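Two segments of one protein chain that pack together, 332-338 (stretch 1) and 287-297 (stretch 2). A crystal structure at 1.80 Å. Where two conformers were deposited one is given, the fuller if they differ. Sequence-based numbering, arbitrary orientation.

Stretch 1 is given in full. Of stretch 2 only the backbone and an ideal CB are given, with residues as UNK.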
# COMPACT_ATOMS: atom_id res chain seq x y z
N PRO A 332 -11.80 -7.70 -6.47
CA PRO A 332 -13.25 -7.61 -6.28
C PRO A 332 -13.75 -8.33 -5.03
O PRO A 332 -13.33 -9.44 -4.70
CB PRO A 332 -13.82 -8.32 -7.53
CG PRO A 332 -12.63 -8.52 -8.45
CD PRO A 332 -11.46 -8.62 -7.57
N LEU A 333 -14.67 -7.66 -4.35
CA LEU A 333 -15.41 -8.25 -3.26
C LEU A 333 -16.86 -8.25 -3.69
O LEU A 333 -17.40 -7.20 -4.04
CB LEU A 333 -15.23 -7.43 -1.97
CG LEU A 333 -16.01 -7.98 -0.77
CD1 LEU A 333 -15.53 -9.40 -0.44
CD2 LEU A 333 -15.83 -7.03 0.42
N ARG A 334 -17.48 -9.42 -3.69
CA ARG A 334 -18.87 -9.56 -4.08
C ARG A 334 -19.74 -9.86 -2.87
O ARG A 334 -19.42 -10.77 -2.09
CB ARG A 334 -19.02 -10.69 -5.11
CG ARG A 334 -20.46 -10.87 -5.59
CD ARG A 334 -20.54 -12.03 -6.58
NE ARG A 334 -21.86 -12.11 -7.20
CZ ARG A 334 -22.18 -13.01 -8.12
NH1 ARG A 334 -21.27 -13.89 -8.51
NH2 ARG A 334 -23.40 -13.03 -8.64
N VAL A 335 -20.82 -9.12 -2.72
CA VAL A 335 -21.76 -9.35 -1.63
C VAL A 335 -23.15 -9.54 -2.23
O VAL A 335 -23.66 -8.66 -2.93
CB VAL A 335 -21.75 -8.19 -0.61
CG1 VAL A 335 -22.78 -8.42 0.50
CG2 VAL A 335 -20.34 -8.02 -0.05
N THR A 336 -23.75 -10.68 -1.93
CA THR A 336 -25.02 -11.04 -2.54
C THR A 336 -26.06 -11.21 -1.45
O THR A 336 -25.92 -12.10 -0.59
CB THR A 336 -24.94 -12.33 -3.35
OG1 THR A 336 -24.87 -13.43 -2.44
CG2 THR A 336 -23.71 -12.33 -4.23
N PHE A 337 -27.09 -10.39 -1.51
CA PHE A 337 -28.19 -10.39 -0.54
C PHE A 337 -29.30 -11.31 -0.99
O PHE A 337 -29.61 -11.34 -2.18
CB PHE A 337 -28.75 -8.99 -0.37
CG PHE A 337 -27.75 -7.97 0.09
CD1 PHE A 337 -26.85 -7.39 -0.80
CD2 PHE A 337 -27.76 -7.54 1.42
CE1 PHE A 337 -25.95 -6.42 -0.37
CE2 PHE A 337 -26.86 -6.59 1.86
CZ PHE A 337 -25.95 -6.02 0.96
N PRO A 338 -29.95 -12.01 -0.05
CA PRO A 338 -31.08 -12.85 -0.45
C PRO A 338 -32.35 -12.02 -0.69
O PRO A 338 -32.38 -10.83 -0.41
CB PRO A 338 -31.26 -13.79 0.75
CG PRO A 338 -30.85 -12.98 1.91
CD PRO A 338 -29.66 -12.12 1.38
N UNK A 287 -16.76 -3.01 8.33
CA UNK A 287 -16.67 -1.89 7.41
C UNK A 287 -17.16 -2.25 6.00
O UNK A 287 -17.88 -1.48 5.35
CB UNK A 287 -15.23 -1.39 7.35
N UNK A 288 -16.75 -3.41 5.52
CA UNK A 288 -17.12 -3.81 4.16
C UNK A 288 -18.60 -4.17 4.06
O UNK A 288 -19.23 -3.90 3.02
CB UNK A 288 -16.27 -5.00 3.71
N UNK A 289 -19.17 -4.77 5.11
CA UNK A 289 -20.61 -5.05 5.11
C UNK A 289 -21.41 -3.77 5.09
O UNK A 289 -22.43 -3.68 4.41
CB UNK A 289 -21.00 -5.89 6.33
N UNK A 290 -20.95 -2.77 5.85
CA UNK A 290 -21.65 -1.49 5.87
C UNK A 290 -21.63 -0.86 4.47
O UNK A 290 -22.63 -0.30 3.99
CB UNK A 290 -21.02 -0.55 6.89
N UNK A 291 -20.47 -0.94 3.82
CA UNK A 291 -20.32 -0.42 2.47
C UNK A 291 -21.24 -1.16 1.49
O UNK A 291 -21.85 -0.54 0.60
CB UNK A 291 -18.86 -0.53 2.02
N UNK A 292 -21.36 -2.47 1.66
CA UNK A 292 -22.23 -3.26 0.77
C UNK A 292 -23.69 -2.87 0.92
O UNK A 292 -24.41 -2.77 -0.08
CB UNK A 292 -22.07 -4.75 1.05
N UNK A 293 -24.12 -2.64 2.15
CA UNK A 293 -25.51 -2.24 2.37
C UNK A 293 -25.77 -0.87 1.76
O UNK A 293 -26.83 -0.64 1.15
CB UNK A 293 -25.84 -2.23 3.86
N UNK A 294 -24.83 0.05 1.97
CA UNK A 294 -24.90 1.39 1.39
C UNK A 294 -25.07 1.29 -0.12
O UNK A 294 -25.97 1.95 -0.71
CB UNK A 294 -23.65 2.20 1.74
N UNK A 295 -24.24 0.47 -0.76
CA UNK A 295 -24.35 0.32 -2.21
C UNK A 295 -25.65 -0.37 -2.64
O UNK A 295 -26.25 0.01 -3.64
CB UNK A 295 -23.15 -0.47 -2.74
N UNK A 296 -26.07 -1.39 -1.91
CA UNK A 296 -27.29 -2.10 -2.28
C UNK A 296 -28.46 -1.12 -2.33
O UNK A 296 -29.29 -1.18 -3.23
CB UNK A 296 -27.58 -3.23 -1.30
N UNK A 297 -28.51 -0.21 -1.36
CA UNK A 297 -29.57 0.80 -1.33
C UNK A 297 -29.50 1.77 -2.50
O UNK A 297 -30.48 1.98 -3.22
CB UNK A 297 -29.50 1.58 -0.02

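Stretch 2 is helical throughout, with phi near -65° and psi near -40°. Stretch 1 is mostly strand, and it turns Leu-333, Val-335 and Phe-337 toward the helix. No hydrogen bond crosses the contact.

Position 287 has nothing of stretch 1 within 5.5 Å of its ideal CB. Many residues would do. It is Val-287, whose O accepts from the N of the residue at 291.

At 288, CA-to-CB points toward the strand, and the ideal CB lies 3.9 Å from Leu-333 CD2. An apolar side chain would suit, as would a long one with a methylene stem. The residue is Lys-288. Its CB meets Leu-333 CD2, and its extended chain carries NZ to a hydrogen bond elsewhere in the structure.

Position 289 points sideways and 290 is out of reach. Stretch 1 settles neither choice. Both are alanines, Ala-289 and Ala-290.

Position 291 is also out of reach, so the contact leaves it free. It is Thr-291. Its OG1 donates to Val-287 O at 3.0 Å, one turn back.

At 292 the backbones come closest in register, with 6.6 Å between the CA atoms of this residue and Val-335. The ideal CB points toward the strand, 3.8 Å from Val-335 CG1 and 4.1 Å from Phe-337 CZ. With carbon already so near on two sides, a small apolar residue fits best. Ala-292 is found. Its CB makes both of these apolar contacts, and its O lies 3.7 Å from Phe-337 CZ.

At 293, CA-to-CB points sideways, with the ideal CB 4.8 Å from Phe-337 CZ. A flexible apolar chain could reach back to the ring; leucine, isoleucine or methionine are reasonable. It is Leu-293, chi1 t. Its end comes nearer, with CD1 at 4.2 Å from Phe-337 CE2. Its backbone N lies at the ring edge, 4.0 Å from Phe-337 CZ.

Position 294 points away and 295 sideways, neither with stretch 1 near its ideal CB. Stretch 1 sets no preference. They are Phe-294 and Leu-295.

At 296, CA-to-CB points toward Phe-337, whose CE1 is 3.7 Å from the ideal CB. With the ring carbon that near, a small residue such as alanine, serine or cysteine would suit; a polar one would need its partner elsewhere. It is Ser-296, with two conformers deposited. In the one given, CB touches Phe-337 CE1 and OG sits over one ring face. OG donates to Leu-293 O at 2.8 Å, within the helix.

Position 297 is out of reach. It is Tyr-297.

Stretch 2, residues 287-297: VKAATALFLSY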
# COMPACT_ATOMS: atom_id res chain seq x y z
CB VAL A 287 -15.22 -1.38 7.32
CG1 VAL A 287 -15.12 -0.32 6.23
CG2 VAL A 287 -14.76 -0.85 8.69
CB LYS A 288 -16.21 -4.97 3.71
CG LYS A 288 -14.80 -4.40 3.47
CD LYS A 288 -13.73 -5.48 3.50
CE LYS A 288 -12.34 -4.82 3.44
NZ LYS A 288 -11.23 -5.84 3.44
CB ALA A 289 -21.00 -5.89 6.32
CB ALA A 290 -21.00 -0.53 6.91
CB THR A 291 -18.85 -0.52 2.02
OG1 THR A 291 -18.04 0.25 2.91
CG2 THR A 291 -18.69 0.02 0.59
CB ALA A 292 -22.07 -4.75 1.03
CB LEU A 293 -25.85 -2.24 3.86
CG LEU A 293 -27.33 -1.92 4.11
CD1 LEU A 293 -28.24 -2.96 3.46
CD2 LEU A 293 -27.57 -1.82 5.60
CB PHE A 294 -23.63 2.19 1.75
CG PHE A 294 -23.55 3.55 1.07
CD1 PHE A 294 -24.09 4.66 1.68
CD2 PHE A 294 -22.90 3.69 -0.15
CE1 PHE A 294 -24.00 5.93 1.05
CE2 PHE A 294 -22.81 4.94 -0.77
CZ PHE A 294 -23.37 6.05 -0.16
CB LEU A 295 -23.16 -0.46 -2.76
CG LEU A 295 -21.81 0.28 -2.72
CD1 LEU A 295 -20.69 -0.69 -3.12
CD2 LEU A 295 -21.81 1.49 -3.62
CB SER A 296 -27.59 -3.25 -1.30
OG SER A 296 -28.06 -2.80 -0.04
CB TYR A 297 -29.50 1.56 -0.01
CG TYR A 297 -30.52 2.68 0.07
CD1 TYR A 297 -31.86 2.41 0.28
CD2 TYR A 297 -30.12 4.00 -0.11
CE1 TYR A 297 -32.79 3.43 0.35
CE2 TYR A 297 -31.04 5.03 -0.05
CZ TYR A 297 -32.36 4.74 0.18
OH TYR A 297 -33.26 5.77 0.23
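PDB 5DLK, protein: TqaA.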